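Local coordinates for DNA polymerase sliding clamp C (Sulfolobus tokodaii, PDB 3AIZ), which forms part of a ring-shaped sliding clamp that encircles DNA and tethers the replicative polymerase and other DNA-processing proteins to it, at residues D7-S12 with M208-D213; Y164-S169 with S173-L178; S195-E200 with I223-R228. All blocks are in the same frame, centred on the assembly; numbering follows the deposited sequence.

Contact 1 of 3, residues D7-S12 with M208-D213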
ATOM      1  N   ASP C   7      28.411 -12.905  19.570  1.00 51.91           N
ATOM      2  CA  ASP C   7      27.127 -12.520  18.994  1.00 49.82           C
ATOM      3  C   ASP C   7      26.593 -11.275  19.692  1.00 51.21           C
ATOM      4  O   ASP C   7      25.620 -11.343  20.445  1.00 50.95           O
ATOM      5  CB  ASP C   7      26.117 -13.664  19.102  1.00 50.14           C
ATOM      6  CG  ASP C   7      24.823 -13.374  18.359  1.00 56.15           C
ATOM      7  OD1 ASP C   7      24.687 -12.265  17.800  1.00 52.15           O
ATOM      8  OD2 ASP C   7      23.941 -14.258  18.332  1.00 58.31           O
ATOM      9  N   ALA C   8      27.233 -10.140  19.436  1.00 49.08           N
ATOM     10  CA  ALA C   8      26.883  -8.890  20.100  1.00 45.71           C
ATOM     11  C   ALA C   8      25.553  -8.329  19.608  1.00 43.57           C
ATOM     12  O   ALA C   8      24.966  -7.459  20.250  1.00 43.85           O
ATOM     13  CB  ALA C   8      27.992  -7.865  19.919  1.00 46.79           C
ATOM     14  N   ASP C   9      25.083  -8.826  18.469  1.00 46.62           N
ATOM     15  CA  ASP C   9      23.816  -8.366  17.908  1.00 48.97           C
ATOM     16  C   ASP C   9      22.656  -8.753  18.818  1.00 48.89           C
ATOM     17  O   ASP C   9      21.827  -7.917  19.179  1.00 45.40           O
ATOM     18  CB  ASP C   9      23.600  -8.945  16.509  1.00 51.86           C
ATOM     19  CG  ASP C   9      22.371  -8.372  15.825  1.00 58.28           C
ATOM     20  OD1 ASP C   9      22.111  -7.161  15.985  1.00 55.15           O
ATOM     21  OD2 ASP C   9      21.669  -9.131  15.125  1.00 62.48           O
ATOM     22  N   ALA C  10      22.601 -10.028  19.185  1.00 50.44           N
ATOM     23  CA  ALA C  10      21.573 -10.516  20.092  1.00 46.17           C
ATOM     24  C   ALA C  10      21.797  -9.935  21.482  1.00 43.00           C
ATOM     25  O   ALA C  10      20.860  -9.473  22.134  1.00 40.76           O
ATOM     26  CB  ALA C  10      21.586 -12.035  20.140  1.00 43.18           C
ATOM     27  N   PHE C  11      23.051  -9.955  21.917  1.00 41.89           N
ATOM     28  CA  PHE C  11      23.431  -9.443  23.229  1.00 39.65           C
ATOM     29  C   PHE C  11      22.885  -8.039  23.482  1.00 40.06           C
ATOM     30  O   PHE C  11      22.480  -7.716  24.597  1.00 41.57           O
ATOM     31  CB  PHE C  11      24.955  -9.448  23.368  1.00 40.27           C
ATOM     32  CG  PHE C  11      25.447  -8.990  24.711  1.00 40.11           C
ATOM     33  CD1 PHE C  11      25.588  -9.887  25.756  1.00 39.07           C
ATOM     34  CD2 PHE C  11      25.780  -7.662  24.925  1.00 39.95           C
ATOM     35  CE1 PHE C  11      26.045  -9.469  26.989  1.00 39.08           C
ATOM     36  CE2 PHE C  11      26.238  -7.239  26.158  1.00 39.78           C
ATOM     37  CZ  PHE C  11      26.370  -8.143  27.191  1.00 38.04           C
ATOM     38  N   SER C  12      22.869  -7.211  22.444  1.00 39.68           N
ATOM     39  CA  SER C  12      22.430  -5.828  22.586  1.00 39.10           C
ATOM     40  C   SER C  12      20.941  -5.725  22.903  1.00 38.94           C
ATOM     41  O   SER C  12      20.511  -4.810  23.607  1.00 40.31           O
ATOM     42  CB  SER C  12      22.755  -5.026  21.324  1.00 42.34           C
ATOM     43  OG  SER C  12      22.021  -5.504  20.211  1.00 47.79           O
ATOM     44  N   MET C 208      13.216  -9.637  23.513  1.00 35.17           N
ATOM     45  CA  MET C 208      14.096 -10.708  23.968  1.00 33.30           C
ATOM     46  C   MET C 208      14.132 -11.822  22.928  1.00 32.93           C
ATOM     47  O   MET C 208      14.818 -12.830  23.101  1.00 31.60           O
ATOM     48  CB  MET C 208      13.626 -11.262  25.315  1.00 30.20           C
ATOM     49  CG  MET C 208      13.865 -10.337  26.500  1.00 32.00           C
ATOM     50  SD  MET C 208      15.615 -10.099  26.873  1.00 36.26           S
ATOM     51  CE  MET C 208      16.155 -11.798  27.053  1.00 28.03           C
ATOM     52  N   ARG C 209      13.384 -11.624  21.846  1.00 34.02           N
ATOM     53  CA  ARG C 209      13.282 -12.597  20.762  1.00 35.85           C
ATOM     54  C   ARG C 209      14.628 -13.191  20.355  1.00 35.80           C
ATOM     55  O   ARG C 209      14.849 -14.394  20.488  1.00 38.31           O
ATOM     56  CB  ARG C 209      12.618 -11.955  19.544  1.00 37.93           C
ATOM     57  CG  ARG C 209      12.645 -12.814  18.289  1.00 43.17           C
ATOM     58  CD  ARG C 209      12.101 -12.044  17.098  1.00 46.25           C
ATOM     59  NE  ARG C 209      10.839 -11.388  17.425  1.00 52.23           N
ATOM     60  CZ  ARG C 209       9.647 -11.964  17.311  1.00 51.42           C
ATOM     61  NH1 ARG C 209       8.549 -11.294  17.638  1.00 45.23           N
ATOM     62  NH2 ARG C 209       9.554 -13.213  16.867  1.00 46.69           N
ATOM     63  N   LYS C 210      15.520 -12.343  19.855  1.00 34.88           N
ATOM     64  CA  LYS C 210      16.812 -12.798  19.348  1.00 37.15           C
ATOM     65  C   LYS C 210      17.678 -13.512  20.391  1.00 36.46           C
ATOM     66  O   LYS C 210      18.104 -14.646  20.169  1.00 36.29           O
ATOM     67  CB  LYS C 210      17.584 -11.636  18.715  1.00 42.30           C
ATOM     68  CG  LYS C 210      16.935 -11.069  17.464  1.00 44.00           C
ATOM     69  CD  LYS C 210      17.736  -9.902  16.909  1.00 49.44           C
ATOM     70  CE  LYS C 210      19.192 -10.286  16.689  1.00 52.18           C
ATOM     71  NZ  LYS C 210      19.330 -11.441  15.758  1.00 53.91           N
ATOM     72  N   PRO C 211      17.943 -12.852  21.533  1.00 35.45           N
ATOM     73  CA  PRO C 211      18.855 -13.415  22.536  1.00 33.72           C
ATOM     74  C   PRO C 211      18.354 -14.724  23.139  1.00 32.52           C
ATOM     75  O   PRO C 211      19.153 -15.625  23.389  1.00 32.17           O
ATOM     76  CB  PRO C 211      18.894 -12.334  23.623  1.00 31.38           C
ATOM     77  CG  PRO C 211      18.404 -11.096  22.965  1.00 37.06           C
ATOM     78  CD  PRO C 211      17.410 -11.546  21.952  1.00 36.24           C
ATOM     79  N   SER C 212      17.048 -14.822  23.371  1.00 31.44           N
ATOM     80  CA  SER C 212      16.483 -15.959  24.091  1.00 34.81           C
ATOM     81  C   SER C 212      15.970 -17.055  23.160  1.00 33.30           C
ATOM     82  O   SER C 212      15.219 -16.786  22.223  1.00 34.37           O
ATOM     83  CB  SER C 212      15.360 -15.489  25.022  1.00 34.17           C
ATOM     84  OG  SER C 212      14.884 -16.549  25.833  1.00 30.46           O
ATOM     85  N   ASP C 213      16.382 -18.290  23.429  1.00 32.39           N
ATOM     86  CA  ASP C 213      15.924 -19.439  22.653  1.00 34.94           C
ATOM     87  C   ASP C 213      14.536 -19.894  23.103  1.00 37.79           C
ATOM     88  O   ASP C 213      13.595 -19.919  22.309  1.00 38.01           O
ATOM     89  CB  ASP C 213      16.930 -20.593  22.744  1.00 39.02           C
ATOM     90  CG  ASP C 213      17.461 -20.802  24.158  1.00 49.05           C
ATOM     91  OD1 ASP C 213      16.751 -21.414  24.989  1.00 37.88           O
ATOM     92  OD2 ASP C 213      18.597 -20.358  24.435  1.00 49.11           O
TER
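A chi1 of -174° sets the Asp9 carboxylate beside its own carbonyl carbon, and its end reaches off the first turn of helix 8-18 to Lys210, whose chain runs straight through CD and then bends twice (chi3 54°, chi4 58°) to meet it. The two side chains slant across each other, and one carboxylate oxygen does the touching: Asp9 OD2 lies 3.3 Å from Lys210 NZ, a salt bridge, and also packs against the adjoining methylene CE. Lys83 NZ forms a second salt bridge to the same oxygen, so two ammonium groups share it and would be expected to favour the ionised acid. Lys210 is exposed, and this pair marks the solvent side of the contact.

Deeper in, Ala10 meets Pro211; their CA atoms, 4.7 Å apart, are the nearest pair across the two segments. Ala10 CB sits 3.9 Å from Pro211 CA, and the pyrrolidine ring reaches up the helix so that Pro211 CG lies beside Ala10 O. Pro211 CG is 4.4 Å from Ala10 CB, an apolar contact. In the PCNA fold two similar domains follow each other in one chain, with helices lining the channel of the ring and sheets outside; here a helix of the N-terminal domain meets the loop before strand 214-220 of the C-terminal one. The helix start is marked by Asp7 at the N-cap, whose OD1 accepts a weak but nearly straight bond from Ala10 N at 3.4 Å. Within the same first turns, Ser12 OG donates to Asp9 O, 2.6 Å away. Pro211 also touches Tyr13 and Ile14 on the helix and Leu231 on strand 223-231, while Arg209 forms salt bridges with Asp141 and Asp144 of helix 136-149.

Contact 2 of 3, residues Y164-S169 with S173-L178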
ATOM      1  N   TYR C 164      -3.906 -19.733  28.051  1.00 32.83           N
ATOM      2  CA  TYR C 164      -4.783 -18.824  27.328  1.00 30.99           C
ATOM      3  C   TYR C 164      -4.461 -17.373  27.660  1.00 31.26           C
ATOM      4  O   TYR C 164      -4.670 -16.927  28.787  1.00 34.58           O
ATOM      5  CB  TYR C 164      -6.247 -19.119  27.658  1.00 33.98           C
ATOM      6  CG  TYR C 164      -6.708 -20.497  27.243  1.00 37.61           C
ATOM      7  CD1 TYR C 164      -6.761 -21.539  28.161  1.00 37.71           C
ATOM      8  CD2 TYR C 164      -7.092 -20.758  25.934  1.00 37.84           C
ATOM      9  CE1 TYR C 164      -7.184 -22.801  27.786  1.00 36.65           C
ATOM     10  CE2 TYR C 164      -7.515 -22.015  25.551  1.00 40.01           C
ATOM     11  CZ  TYR C 164      -7.559 -23.033  26.480  1.00 40.39           C
ATOM     12  OH  TYR C 164      -7.980 -24.285  26.101  1.00 45.66           O
ATOM     13  N   LEU C 165      -3.955 -16.640  26.675  1.00 30.32           N
ATOM     14  CA  LEU C 165      -3.646 -15.228  26.860  1.00 29.40           C
ATOM     15  C   LEU C 165      -4.775 -14.362  26.319  1.00 30.80           C
ATOM     16  O   LEU C 165      -5.041 -14.354  25.119  1.00 32.66           O
ATOM     17  CB  LEU C 165      -2.333 -14.867  26.165  1.00 27.55           C
ATOM     18  CG  LEU C 165      -1.136 -15.761  26.486  1.00 27.98           C
ATOM     19  CD1 LEU C 165       0.122 -15.204  25.845  1.00 32.60           C
ATOM     20  CD2 LEU C 165      -0.956 -15.895  27.987  1.00 27.39           C
ATOM     21  N   SER C 166      -5.437 -13.632  27.209  1.00 33.35           N
ATOM     22  CA  SER C 166      -6.548 -12.779  26.812  1.00 30.91           C
ATOM     23  C   SER C 166      -6.187 -11.303  26.919  1.00 33.14           C
ATOM     24  O   SER C 166      -6.070 -10.762  28.017  1.00 34.56           O
ATOM     25  CB  SER C 166      -7.781 -13.074  27.667  1.00 34.39           C
ATOM     26  OG  SER C 166      -8.193 -14.420  27.519  1.00 34.24           O
ATOM     27  N   ALA C 167      -6.009 -10.659  25.770  1.00 35.86           N
ATOM     28  CA  ALA C 167      -5.769  -9.223  25.727  1.00 35.80           C
ATOM     29  C   ALA C 167      -7.040  -8.475  26.113  1.00 35.04           C
ATOM     30  O   ALA C 167      -7.918  -8.254  25.281  1.00 38.06           O
ATOM     31  CB  ALA C 167      -5.304  -8.806  24.343  1.00 35.08           C
ATOM     32  N   ASN C 168      -7.131  -8.090  27.380  1.00 36.16           N
ATOM     33  CA  ASN C 168      -8.334  -7.459  27.910  1.00 38.37           C
ATOM     34  C   ASN C 168      -8.447  -5.982  27.565  1.00 44.73           C
ATOM     35  O   ASN C 168      -7.828  -5.135  28.206  1.00 46.33           O
ATOM     36  CB  ASN C 168      -8.401  -7.634  29.425  1.00 37.77           C
ATOM     37  CG  ASN C 168      -8.323  -9.082  29.841  1.00 39.15           C
ATOM     38  OD1 ASN C 168      -9.100  -9.917  29.375  1.00 39.14           O
ATOM     39  ND2 ASN C 168      -7.380  -9.393  30.722  1.00 38.39           N
ATOM     40  N   SER C 169      -9.247  -5.681  26.550  1.00 53.50           N
ATOM     41  CA  SER C 169      -9.531  -4.302  26.189  1.00 50.50           C
ATOM     42  C   SER C 169     -10.584  -3.753  27.140  1.00 54.96           C
ATOM     43  O   SER C 169     -10.709  -4.215  28.274  1.00 57.85           O
ATOM     44  CB  SER C 169     -10.030  -4.228  24.748  1.00 55.44           C
ATOM     45  OG  SER C 169      -9.162  -4.936  23.878  1.00 58.36           O
ATOM     46  N   SER C 173     -12.412  -8.447  24.878  1.00 40.23           N
ATOM     47  CA  SER C 173     -11.088  -9.060  24.892  1.00 40.13           C
ATOM     48  C   SER C 173     -10.885 -10.032  23.732  1.00 36.66           C
ATOM     49  O   SER C 173     -11.846 -10.517  23.138  1.00 37.76           O
ATOM     50  CB  SER C 173     -10.847  -9.783  26.218  1.00 40.26           C
ATOM     51  OG  SER C 173     -11.732 -10.879  26.369  1.00 39.86           O
ATOM     52  N   SER C 174      -9.623 -10.309  23.420  1.00 34.33           N
ATOM     53  CA  SER C 174      -9.272 -11.292  22.402  1.00 34.31           C
ATOM     54  C   SER C 174      -8.290 -12.303  22.984  1.00 31.88           C
ATOM     55  O   SER C 174      -7.262 -11.929  23.543  1.00 32.27           O
ATOM     56  CB  SER C 174      -8.668 -10.610  21.173  1.00 36.65           C
ATOM     57  OG  SER C 174      -9.607  -9.748  20.552  1.00 40.35           O
ATOM     58  N   THR C 175      -8.610 -13.585  22.847  1.00 34.24           N
ATOM     59  CA  THR C 175      -7.825 -14.640  23.474  1.00 31.61           C
ATOM     60  C   THR C 175      -7.041 -15.464  22.459  1.00 30.07           C
ATOM     61  O   THR C 175      -7.511 -15.717  21.352  1.00 32.53           O
ATOM     62  CB  THR C 175      -8.723 -15.591  24.288  1.00 31.32           C
ATOM     63  OG1 THR C 175      -9.504 -14.833  25.219  1.00 34.35           O
ATOM     64  CG2 THR C 175      -7.882 -16.608  25.042  1.00 31.82           C
ATOM     65  N   ILE C 176      -5.842 -15.880  22.849  1.00 31.03           N
ATOM     66  CA  ILE C 176      -5.021 -16.751  22.022  1.00 31.28           C
ATOM     67  C   ILE C 176      -4.630 -17.992  22.813  1.00 32.42           C
ATOM     68  O   ILE C 176      -4.138 -17.894  23.936  1.00 33.05           O
ATOM     69  CB  ILE C 176      -3.750 -16.034  21.533  1.00 32.89           C
ATOM     70  CG1 ILE C 176      -4.117 -14.719  20.838  1.00 37.07           C
ATOM     71  CG2 ILE C 176      -2.955 -16.936  20.601  1.00 28.82           C
ATOM     72  CD1 ILE C 176      -2.933 -13.974  20.259  1.00 41.96           C
ATOM     73  N   GLU C 177      -4.857 -19.160  22.226  1.00 34.34           N
ATOM     74  CA  GLU C 177      -4.549 -20.422  22.888  1.00 35.28           C
ATOM     75  C   GLU C 177      -3.138 -20.901  22.569  1.00 38.51           C
ATOM     76  O   GLU C 177      -2.736 -20.949  21.407  1.00 41.10           O
ATOM     77  CB  GLU C 177      -5.559 -21.496  22.485  1.00 37.22           C
ATOM     78  CG  GLU C 177      -5.165 -22.904  22.900  1.00 39.05           C
ATOM     79  CD  GLU C 177      -6.062 -23.965  22.290  1.00 46.89           C
ATOM     80  OE1 GLU C 177      -7.108 -23.604  21.710  1.00 45.65           O
ATOM     81  OE2 GLU C 177      -5.716 -25.163  22.389  1.00 49.08           O
ATOM     82  N   LEU C 178      -2.391 -21.252  23.610  1.00 36.63           N
ATOM     83  CA  LEU C 178      -1.082 -21.868  23.444  1.00 36.10           C
ATOM     84  C   LEU C 178      -1.103 -23.251  24.078  1.00 36.68           C
ATOM     85  O   LEU C 178      -1.570 -23.416  25.204  1.00 36.53           O
ATOM     86  CB  LEU C 178       0.016 -21.021  24.091  1.00 37.64           C
ATOM     87  CG  LEU C 178       0.337 -19.646  23.505  1.00 37.16           C
ATOM     88  CD1 LEU C 178      -0.768 -18.650  23.810  1.00 36.66           C
ATOM     89  CD2 LEU C 178       1.662 -19.149  24.056  1.00 38.43           C
TER
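Ser166 OG and Thr175 OG1 are hydrogen-bonded at 2.7 Å across a non-hydrogen-bonded pair of the antiparallel beta hairpin 162-168/172-178. Both oxygens stand anti to their own carbonyl carbons (chi1 -60° and -54°), which brings the hydroxyls together on one face of the sheet. Either could supply the proton. Leu165 and Ile176 form the neighbouring hydrogen-bonded pair, with 3.0 Å from Leu165 N to Ile176 O and 2.9 Å from Ile176 N to Leu165 O; Ala167 and Ser174 follow less evenly, Ser174 N being 3.3 Å from Ala167 O and above the carbonyl plane.

The reverse face, carrying Leu165, Ala167, Ile176 and Leu178, packs on Ile142 and Ile146 of helix 136-149. Strand 172-178 is outermost in its sheet within the chain, but Ser173, Ser174 and Thr175 pair with a strand of the DNA polymerase sliding clamp B chain, continuing the sheet across the subunit interface as in PCNA rings. Ser173 OG bonds to Asn112 of that chain, Asn168 ND2 to Thr155 of its own. On the hydroxyl face Tyr164 and Glu177 run side by side, ring and carboxylate planes 49° apart, with Tyr164 CE2 3.7 Å from Glu177 CG.

Contact 3 of 3, residues S195-E200 with I223-R228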
ATOM      1  N   SER C 195      -4.749 -15.356  36.483  1.00 33.82           N
ATOM      2  CA  SER C 195      -4.549 -14.035  37.064  1.00 36.04           C
ATOM      3  C   SER C 195      -4.325 -13.016  35.955  1.00 34.91           C
ATOM      4  O   SER C 195      -4.048 -13.382  34.813  1.00 34.24           O
ATOM      5  CB  SER C 195      -3.373 -14.036  38.040  1.00 36.13           C
ATOM      6  OG  SER C 195      -2.182 -14.457  37.401  1.00 37.36           O
ATOM      7  N   VAL C 196      -4.447 -11.738  36.297  1.00 35.17           N
ATOM      8  CA  VAL C 196      -4.335 -10.673  35.308  1.00 36.89           C
ATOM      9  C   VAL C 196      -3.070  -9.848  35.523  1.00 37.54           C
ATOM     10  O   VAL C 196      -2.671  -9.597  36.658  1.00 42.08           O
ATOM     11  CB  VAL C 196      -5.561  -9.745  35.356  1.00 38.36           C
ATOM     12  CG1 VAL C 196      -5.489  -8.713  34.243  1.00 37.52           C
ATOM     13  CG2 VAL C 196      -6.841 -10.557  35.250  1.00 32.38           C
ATOM     14  N   TYR C 197      -2.443  -9.430  34.428  1.00 38.81           N
ATOM     15  CA  TYR C 197      -1.227  -8.627  34.502  1.00 37.71           C
ATOM     16  C   TYR C 197      -1.270  -7.461  33.521  1.00 38.18           C
ATOM     17  O   TYR C 197      -1.984  -7.508  32.521  1.00 39.43           O
ATOM     18  CB  TYR C 197       0.002  -9.495  34.230  1.00 33.69           C
ATOM     19  CG  TYR C 197       0.112 -10.687  35.148  1.00 33.08           C
ATOM     20  CD1 TYR C 197       0.611 -10.551  36.436  1.00 34.25           C
ATOM     21  CD2 TYR C 197      -0.287 -11.948  34.731  1.00 31.71           C
ATOM     22  CE1 TYR C 197       0.709 -11.637  37.282  1.00 35.05           C
ATOM     23  CE2 TYR C 197      -0.192 -13.040  35.568  1.00 32.33           C
ATOM     24  CZ  TYR C 197       0.306 -12.879  36.842  1.00 32.69           C
ATOM     25  OH  TYR C 197       0.404 -13.965  37.679  1.00 34.63           O
ATOM     26  N   GLY C 198      -0.505  -6.414  33.816  1.00 37.59           N
ATOM     27  CA  GLY C 198      -0.442  -5.251  32.952  1.00 35.78           C
ATOM     28  C   GLY C 198       0.048  -5.614  31.565  1.00 36.52           C
ATOM     29  O   GLY C 198       1.062  -6.295  31.413  1.00 34.47           O
ATOM     30  N   LEU C 199      -0.674  -5.156  30.548  1.00 38.36           N
ATOM     31  CA  LEU C 199      -0.346  -5.493  29.169  1.00 38.16           C
ATOM     32  C   LEU C 199       1.022  -4.954  28.752  1.00 35.59           C
ATOM     33  O   LEU C 199       1.847  -5.691  28.216  1.00 35.79           O
ATOM     34  CB  LEU C 199      -1.441  -4.994  28.218  1.00 39.82           C
ATOM     35  CG  LEU C 199      -1.322  -5.362  26.734  1.00 39.23           C
ATOM     36  CD1 LEU C 199      -2.695  -5.401  26.081  1.00 41.45           C
ATOM     37  CD2 LEU C 199      -0.400  -4.401  25.999  1.00 34.53           C
ATOM     38  N   GLU C 200       1.261  -3.672  29.007  1.00 32.97           N
ATOM     39  CA  GLU C 200       2.503  -3.033  28.582  1.00 39.82           C
ATOM     40  C   GLU C 200       3.749  -3.719  29.142  1.00 39.06           C
ATOM     41  O   GLU C 200       4.757  -3.851  28.448  1.00 36.10           O
ATOM     42  CB  GLU C 200       2.506  -1.546  28.952  1.00 43.40           C
ATOM     43  CG  GLU C 200       2.257  -1.267  30.425  1.00 51.35           C
ATOM     44  CD  GLU C 200       2.404   0.203  30.770  1.00 56.56           C
ATOM     45  OE1 GLU C 200       1.575   0.717  31.552  1.00 55.16           O
ATOM     46  OE2 GLU C 200       3.346   0.844  30.256  1.00 54.25           O
ATOM     47  N   ILE C 223      -0.199 -13.837  42.675  1.00 41.51           N
ATOM     48  CA  ILE C 223       1.261 -13.880  42.680  1.00 40.14           C
ATOM     49  C   ILE C 223       1.813 -13.386  41.347  1.00 39.51           C
ATOM     50  O   ILE C 223       1.135 -13.465  40.324  1.00 39.48           O
ATOM     51  CB  ILE C 223       1.807 -15.292  42.991  1.00 40.32           C
ATOM     52  CG1 ILE C 223       1.596 -16.233  41.804  1.00 38.86           C
ATOM     53  CG2 ILE C 223       1.171 -15.845  44.258  1.00 41.37           C
ATOM     54  CD1 ILE C 223       2.239 -17.590  41.989  1.00 35.54           C
ATOM     55  N   PRO C 224       3.049 -12.865  41.359  1.00 40.94           N
ATOM     56  CA  PRO C 224       3.658 -12.269  40.164  1.00 35.76           C
ATOM     57  C   PRO C 224       3.787 -13.254  39.009  1.00 33.60           C
ATOM     58  O   PRO C 224       3.903 -14.460  39.228  1.00 34.17           O
ATOM     59  CB  PRO C 224       5.054 -11.860  40.649  1.00 36.14           C
ATOM     60  CG  PRO C 224       4.929 -11.740  42.128  1.00 43.04           C
ATOM     61  CD  PRO C 224       3.941 -12.790  42.529  1.00 40.98           C
ATOM     62  N   LEU C 225       3.760 -12.732  37.788  1.00 33.23           N
ATOM     63  CA  LEU C 225       4.046 -13.523  36.601  1.00 29.64           C
ATOM     64  C   LEU C 225       5.551 -13.565  36.391  1.00 30.83           C
ATOM     65  O   LEU C 225       6.198 -12.522  36.318  1.00 32.83           O
ATOM     66  CB  LEU C 225       3.375 -12.903  35.375  1.00 31.10           C
ATOM     67  CG  LEU C 225       3.929 -13.306  34.003  1.00 31.78           C
ATOM     68  CD1 LEU C 225       3.755 -14.797  33.755  1.00 31.23           C
ATOM     69  CD2 LEU C 225       3.270 -12.498  32.895  1.00 29.17           C
ATOM     70  N   LYS C 226       6.113 -14.765  36.301  1.00 26.43           N
ATOM     71  CA  LYS C 226       7.542 -14.892  36.054  1.00 29.06           C
ATOM     72  C   LYS C 226       7.838 -15.337  34.629  1.00 30.64           C
ATOM     73  O   LYS C 226       7.665 -16.507  34.285  1.00 30.39           O
ATOM     74  CB  LYS C 226       8.202 -15.855  37.041  1.00 29.11           C
ATOM     75  CG  LYS C 226       9.714 -15.915  36.886  1.00 29.10           C
ATOM     76  CD  LYS C 226      10.342 -17.010  37.731  1.00 32.73           C
ATOM     77  CE  LYS C 226      11.846 -17.058  37.509  1.00 30.37           C
ATOM     78  NZ  LYS C 226      12.474 -18.247  38.140  1.00 30.83           N
ATOM     79  N   LEU C 227       8.284 -14.396  33.804  1.00 27.59           N
ATOM     80  CA  LEU C 227       8.754 -14.720  32.467  1.00 25.51           C
ATOM     81  C   LEU C 227      10.264 -14.891  32.502  1.00 28.51           C
ATOM     82  O   LEU C 227      11.003 -13.924  32.684  1.00 29.68           O
ATOM     83  CB  LEU C 227       8.378 -13.620  31.476  1.00 25.63           C
ATOM     84  CG  LEU C 227       6.889 -13.363  31.246  1.00 25.97           C
ATOM     85  CD1 LEU C 227       6.690 -12.140  30.365  1.00 25.95           C
ATOM     86  CD2 LEU C 227       6.218 -14.585  30.640  1.00 27.51           C
ATOM     87  N   ARG C 228      10.722 -16.128  32.347  1.00 27.05           N
ATOM     88  CA  ARG C 228      12.151 -16.395  32.293  1.00 27.00           C
ATOM     89  C   ARG C 228      12.585 -16.660  30.866  1.00 30.56           C
ATOM     90  O   ARG C 228      12.329 -17.731  30.319  1.00 33.56           O
ATOM     91  CB  ARG C 228      12.530 -17.585  33.174  1.00 31.21           C
ATOM     92  CG  ARG C 228      13.862 -18.213  32.788  1.00 29.95           C
ATOM     93  CD  ARG C 228      14.360 -19.187  33.837  1.00 32.40           C
ATOM     94  NE  ARG C 228      14.707 -18.509  35.081  1.00 33.91           N
ATOM     95  CZ  ARG C 228      15.456 -19.045  36.037  1.00 34.96           C
ATOM     96  NH1 ARG C 228      15.946 -20.268  35.884  1.00 33.02           N
ATOM     97  NH2 ARG C 228      15.725 -18.359  37.140  1.00 30.96           N
TER
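Tyr197 lays one face of its ring over Leu225 CB, which sits 3.4 Å from the ring centroid and 12° off the normal, a CH-pi contact centred on the ring. The hydroxyl-bearing end lies nearest: Leu225 CB is 3.4 Å from Tyr197 CZ. With CG anti to the carbonyl carbon (chi1 -56°), the tyrosine is thrown across to a strand whose axis passes 8.1 Å from that of its own, and its ring bridges the two. Leu225 sends its own side chain slantwise past the ring, CD2 coming within 4.0 Å of Tyr197 CD2.

The hydroxyl reaches beyond this overlap. Tyr197 OH donates to Ile223 O at 2.8 Å, approaching the carbonyl nearly end-on, and Ile223 O lies in the plane of the ring, at its edge. The ring is thus fixed both over its face, by a methylene, and at its tip, by the carbonyl of Ile223. Ser195 OG, on the same side of strand 193-198, is hydrogen-bonded to Gly220 O.

The contact joins the four-stranded sheet of the C-terminal domain to the long sheet that spans both domains. Within this chain, strand 193-198 edges the former and strand 223-231 lies inside the latter; Phe219 of strand 214-220 touches both Tyr197 and Leu225, Phe156 of strand 153-159 adjoins Leu225, and helix 136-149 meets Leu199 through Ile146 and Leu227 through Phe139.

Contacts 2 and 3 both lie in the C-terminal domain, centres 13 Å apart, and share the four-stranded sheet: contact 2 is its hairpin at one edge, and contact 3 ties its other outermost strand within this chain, 193-198, to the long sheet. They touch where Asn168 packs on Val196. Contact 1 lies farther off, about 27 Å from contact 2 and 22 Å from contact 3 between centres, the latter across the chain's middle. Along the sequence its segments enclose contact 2 and alternate with those of contact 3. Together they link the two domains, tie the four-stranded sheet to the one spanning both domains, and build the edge that joins the neighbouring clamp B subunit.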